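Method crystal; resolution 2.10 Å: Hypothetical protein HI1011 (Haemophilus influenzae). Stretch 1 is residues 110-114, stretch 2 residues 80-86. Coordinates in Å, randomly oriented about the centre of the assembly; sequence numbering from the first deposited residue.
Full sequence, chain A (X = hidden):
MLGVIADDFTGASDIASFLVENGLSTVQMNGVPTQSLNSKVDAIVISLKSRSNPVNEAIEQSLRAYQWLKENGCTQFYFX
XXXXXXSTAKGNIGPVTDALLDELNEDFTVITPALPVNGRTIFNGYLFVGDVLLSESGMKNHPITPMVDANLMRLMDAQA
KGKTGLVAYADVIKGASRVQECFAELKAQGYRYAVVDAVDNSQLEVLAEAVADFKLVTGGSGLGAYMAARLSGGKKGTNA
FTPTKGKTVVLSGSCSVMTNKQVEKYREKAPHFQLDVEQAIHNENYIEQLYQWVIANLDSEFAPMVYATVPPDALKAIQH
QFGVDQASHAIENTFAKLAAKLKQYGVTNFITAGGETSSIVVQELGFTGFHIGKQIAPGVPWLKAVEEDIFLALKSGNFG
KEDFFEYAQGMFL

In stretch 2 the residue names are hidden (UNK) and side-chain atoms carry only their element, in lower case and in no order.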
ATOM      1  N   VAL A 110       3.513  19.863   8.810  1.00 15.73           N
ATOM      2  CA  VAL A 110       4.780  19.195   9.136  1.00 15.71           C
ATOM      3  C   VAL A 110       5.264  18.261   8.025  1.00 17.01           C
ATOM      4  O   VAL A 110       4.486  17.802   7.195  1.00 17.16           O
ATOM      5  CB  VAL A 110       4.689  18.376  10.453  1.00 15.13           C
ATOM      6  CG1 VAL A 110       4.212  19.263  11.581  1.00 12.70           C
ATOM      7  CG2 VAL A 110       3.765  17.172  10.281  1.00 19.34           C
ATOM      8  N   ILE A 111       6.556  17.962   8.048  1.00 17.54           N
ATOM      9  CA  ILE A 111       7.174  17.093   7.059  1.00 17.29           C
ATOM     10  C   ILE A 111       7.980  16.039   7.800  1.00 19.91           C
ATOM     11  O   ILE A 111       8.841  16.379   8.612  1.00 17.06           O
ATOM     12  CB  ILE A 111       8.118  17.913   6.143  1.00 13.84           C
ATOM     13  CG1 ILE A 111       7.299  18.869   5.276  1.00 16.64           C
ATOM     14  CG2 ILE A 111       9.038  17.008   5.336  1.00  9.50           C
ATOM     15  CD1 ILE A 111       8.142  19.782   4.450  1.00 21.99           C
ATOM     16  N   THR A 112       7.702  14.767   7.545  1.00 17.25           N
ATOM     17  CA  THR A 112       8.452  13.706   8.198  1.00 11.77           C
ATOM     18  C   THR A 112       8.369  12.329   7.564  1.00 14.99           C
ATOM     19  O   THR A 112       7.370  11.633   7.698  1.00 14.90           O
ATOM     20  CB  THR A 112       8.118  13.589   9.716  1.00 13.35           C
ATOM     21  OG1 THR A 112       8.810  12.465  10.277  1.00 20.38           O
ATOM     22  CG2 THR A 112       6.621  13.430   9.947  1.00 15.70           C
ATOM     23  N   PRO A 113       9.381  11.971   6.764  1.00 13.30           N
ATOM     24  CA  PRO A 113       9.444  10.665   6.107  1.00 15.96           C
ATOM     25  C   PRO A 113      10.131   9.605   6.967  1.00 20.52           C
ATOM     26  O   PRO A 113      10.712   8.642   6.470  1.00 28.39           O
ATOM     27  CB  PRO A 113      10.433  10.918   4.966  1.00  7.46           C
ATOM     28  CG  PRO A 113      11.290  12.030   5.477  1.00 13.00           C
ATOM     29  CD  PRO A 113      10.277  12.926   6.091  1.00  9.57           C
ATOM     30  N   ALA A 114      10.060   9.791   8.280  1.00 20.17           N
ATOM     31  CA  ALA A 114      10.724   9.007   9.312  1.00 17.83           C
ATOM     32  C   ALA A 114       9.939   7.869   9.960  1.00 16.40           C
ATOM     33  O   ALA A 114       8.733   7.947  10.181  1.00 13.63           O
ATOM     34  CB  ALA A 114      11.431   9.823  10.408  1.00 16.43           C
ATOM     35  N   UNK A  80       0.712  11.428   1.980  1.00 16.14           N
ATOM     36  CA  UNK A  80       1.727  10.397   2.133  1.00 10.38           C
ATOM     37  C   UNK A  80       2.664  10.225   0.946  1.00 13.81           C
ATOM     38  O   UNK A  80       2.229   9.937  -0.166  1.00 21.34           O
ATOM     39  c   UNK A  80       1.818   7.805   2.127  1.00 20.69           C
ATOM     40  c   UNK A  80       1.036   9.067   2.461  1.00 10.87           C
ATOM     41  c   UNK A  80       3.408   6.084   2.931  1.00 19.54           C
ATOM     42  c   UNK A  80       2.702   7.378   3.254  1.00 10.38           C
ATOM     43  n   UNK A  80       4.439   6.217   1.869  1.00 16.08           N
ATOM     44  N   UNK A  81       3.962  10.346   1.209  1.00 14.39           N
ATOM     45  CA  UNK A  81       4.991  10.183   0.193  1.00 15.66           C
ATOM     46  C   UNK A  81       6.040   9.161   0.647  1.00 15.19           C
ATOM     47  O   UNK A  81       5.876   8.518   1.681  1.00 17.58           O
ATOM     48  c   UNK A  81       5.904  12.444   0.992  1.00 17.85           C
ATOM     49  c   UNK A  81       7.207  13.002   2.962  1.00 18.28           C
ATOM     50  c   UNK A  81       5.420  14.447   2.264  1.00 14.63           C
ATOM     51  c   UNK A  81       6.452  14.144   3.143  1.00 18.67           C
ATOM     52  c   UNK A  81       5.155  13.597   1.197  1.00 17.62           C
ATOM     53  c   UNK A  81       6.933  12.159   1.890  1.00 15.03           C
ATOM     54  o   UNK A  81       6.742  14.995   4.189  1.00 20.19           O
ATOM     55  c   UNK A  81       5.619  11.533  -0.180  1.00 14.11           C
ATOM     56  N   UNK A  82       7.102   8.981  -0.129  1.00 12.93           N
ATOM     57  CA  UNK A  82       8.110   7.990   0.225  1.00 16.08           C
ATOM     58  C   UNK A  82       8.982   8.408   1.413  1.00 14.92           C
ATOM     59  O   UNK A  82       9.193   9.607   1.652  1.00 13.89           O
ATOM     60  s   UNK A  82       9.951   6.131  -0.873  1.00 19.49           S
ATOM     61  c   UNK A  82       8.980   7.663  -0.991  1.00  6.22           C
ATOM     62  N   UNK A  83       9.475   7.416   2.154  1.00 14.83           N
ATOM     63  CA  UNK A  83      10.327   7.671   3.313  1.00 15.59           C
ATOM     64  C   UNK A  83      11.717   8.220   2.935  1.00 19.18           C
ATOM     65  O   UNK A  83      12.469   8.684   3.802  1.00 17.77           O
ATOM     66  o   UNK A  83      11.111   5.351   3.535  1.00 19.96           O
ATOM     67  c   UNK A  83      10.438   6.417   4.190  1.00 16.16           C
ATOM     68  N   UNK A  84      12.056   8.167   1.648  1.00 17.71           N
ATOM     69  CA  UNK A  84      13.332   8.697   1.162  1.00 15.51           C
ATOM     70  C   UNK A  84      13.118  10.052   0.476  1.00 17.17           C
ATOM     71  O   UNK A  84      14.004  10.574  -0.207  1.00 18.46           O
ATOM     72  c   UNK A  84      14.078   7.710   0.241  1.00 19.56           C
ATOM     73  o   UNK A  84      13.140   6.931  -0.506  1.00 18.44           O
ATOM     74  c   UNK A  84      14.933   6.775   1.063  1.00 24.38           C
ATOM     75  N   UNK A  85      11.927  10.612   0.691  1.00 14.55           N
ATOM     76  CA  UNK A  85      11.536  11.918   0.169  1.00 19.69           C
ATOM     77  C   UNK A  85      11.616  12.042  -1.359  1.00 15.89           C
ATOM     78  O   UNK A  85      11.760  13.146  -1.881  1.00 18.98           O
ATOM     79  c   UNK A  85      10.610  14.395   1.974  1.00 10.96           C
ATOM     80  c   UNK A  85      11.660  14.309   1.065  1.00 12.95           C
ATOM     81  c   UNK A  85      12.032  15.455   0.367  1.00 10.78           C
ATOM     82  c   UNK A  85      10.323  16.738   1.481  1.00 10.69           C
ATOM     83  c   UNK A  85      12.386  13.010   0.853  1.00 15.01           C
ATOM     84  c   UNK A  85      11.363  16.672   0.573  1.00 14.36           C
ATOM     85  c   UNK A  85       9.945  15.601   2.184  1.00 12.30           C
ATOM     86  N   UNK A  86      11.449  10.920  -2.061  1.00 17.66           N
ATOM     87  CA  UNK A  86      11.510  10.864  -3.534  1.00 20.24           C
ATOM     88  C   UNK A  86      10.859  12.048  -4.239  1.00 18.66           C
ATOM     89  O   UNK A  86       9.639  12.217  -4.178  1.00 19.22           O
ATOM     90  o   UNK A  86      11.951   7.443  -4.293  1.00 15.42           O
ATOM     91  o   UNK A  86      11.765   8.283  -2.274  1.00 17.28           O
ATOM     92  c   UNK A  86      11.581   8.340  -3.504  1.00 13.70           C
ATOM     93  c   UNK A  86      10.887   9.564  -4.047  1.00 10.34           C
TER

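Position 80 carries five side-chain atoms, four carbons in an unbranched row ending in a nitrogen, and it lies out of reach of stretch 1. A straight chain with a terminal amine is lysine. The side chain of Lys80 folds over the following residue, its NZ donating a hydrogen bond to O of position 81 at 2.7 Å.

At position 81 one carbon leads to a six-carbon ring that bears a single oxygen. The CA-to-CB bond points sideways, but the end of the side chain comes nearer to stretch 1. The ring oxygen lies 3.3 Å from Ile111 CG2 and 3.5 Å from Thr112 N, and Pro113 CB sits at the edge of the ring, 4.3 Å from the nearest ring carbon. These atoms are the signature of tyrosine. The hydroxyl of Tyr81 is hydrogen-bonded elsewhere in the structure.

Position 82 has one carbon followed by one sulfur. Its CA-to-CB bond points away from stretch 1, so its contact comes from the backbone: O of position 82 is 3.8 Å from Pro113 CB. The sulfur makes it cysteine, Cys82.

One carbon and one oxygen make up the side chain of position 83. Its CB is 3.2 Å from Pro113 O. The backbone O of position 83 also stands 3.2 Å from Pro113 O, but both are acceptors and no hydrogen bond joins them. The residue is serine. Ser83 and Pro113 form the nearest CA pair across the stretches, 4.2 Å between their CA atoms.

At position 84 a single carbon branches to one oxygen and one carbon; its CB points away from stretch 1 and it makes no contact there. This is threonine. Thr84 OG1 donates instead to a side-chain oxygen of position 86.

Position 85 shows one carbon and a six-carbon ring without any heteroatom. One ring carbon lies 3.6 Å from Ile111 CG2, and another is 4.3 Å from Pro113 CG. This is phenylalanine. Phe85 N donates to Cys82 O at 3.1 Å, closing a type I turn from Cys82 to Phe85.

Two carbons, the second carrying two oxygens, lie out of reach of stretch 1 at position 86, an aspartate. Asp86 OD1 accepts from Thr84 OG1 at 2.6 Å.

The contact therefore rests on packing, with no clear hydrogen bond across it and 276 Å² buried in total. Pro113, whose CB points toward stretch 2, meets the turn and touches both aromatic rings, while Ile111 CG2 also reaches both. The Phe85 N to Cys82 O hydrogen bond closes the turn whose residues Cys82, Ser83 and Phe85 meet Pro113; the Thr84–Asp86 hydrogen bond lies off the contact.

Stretch 2 80-86: KYCSTFD
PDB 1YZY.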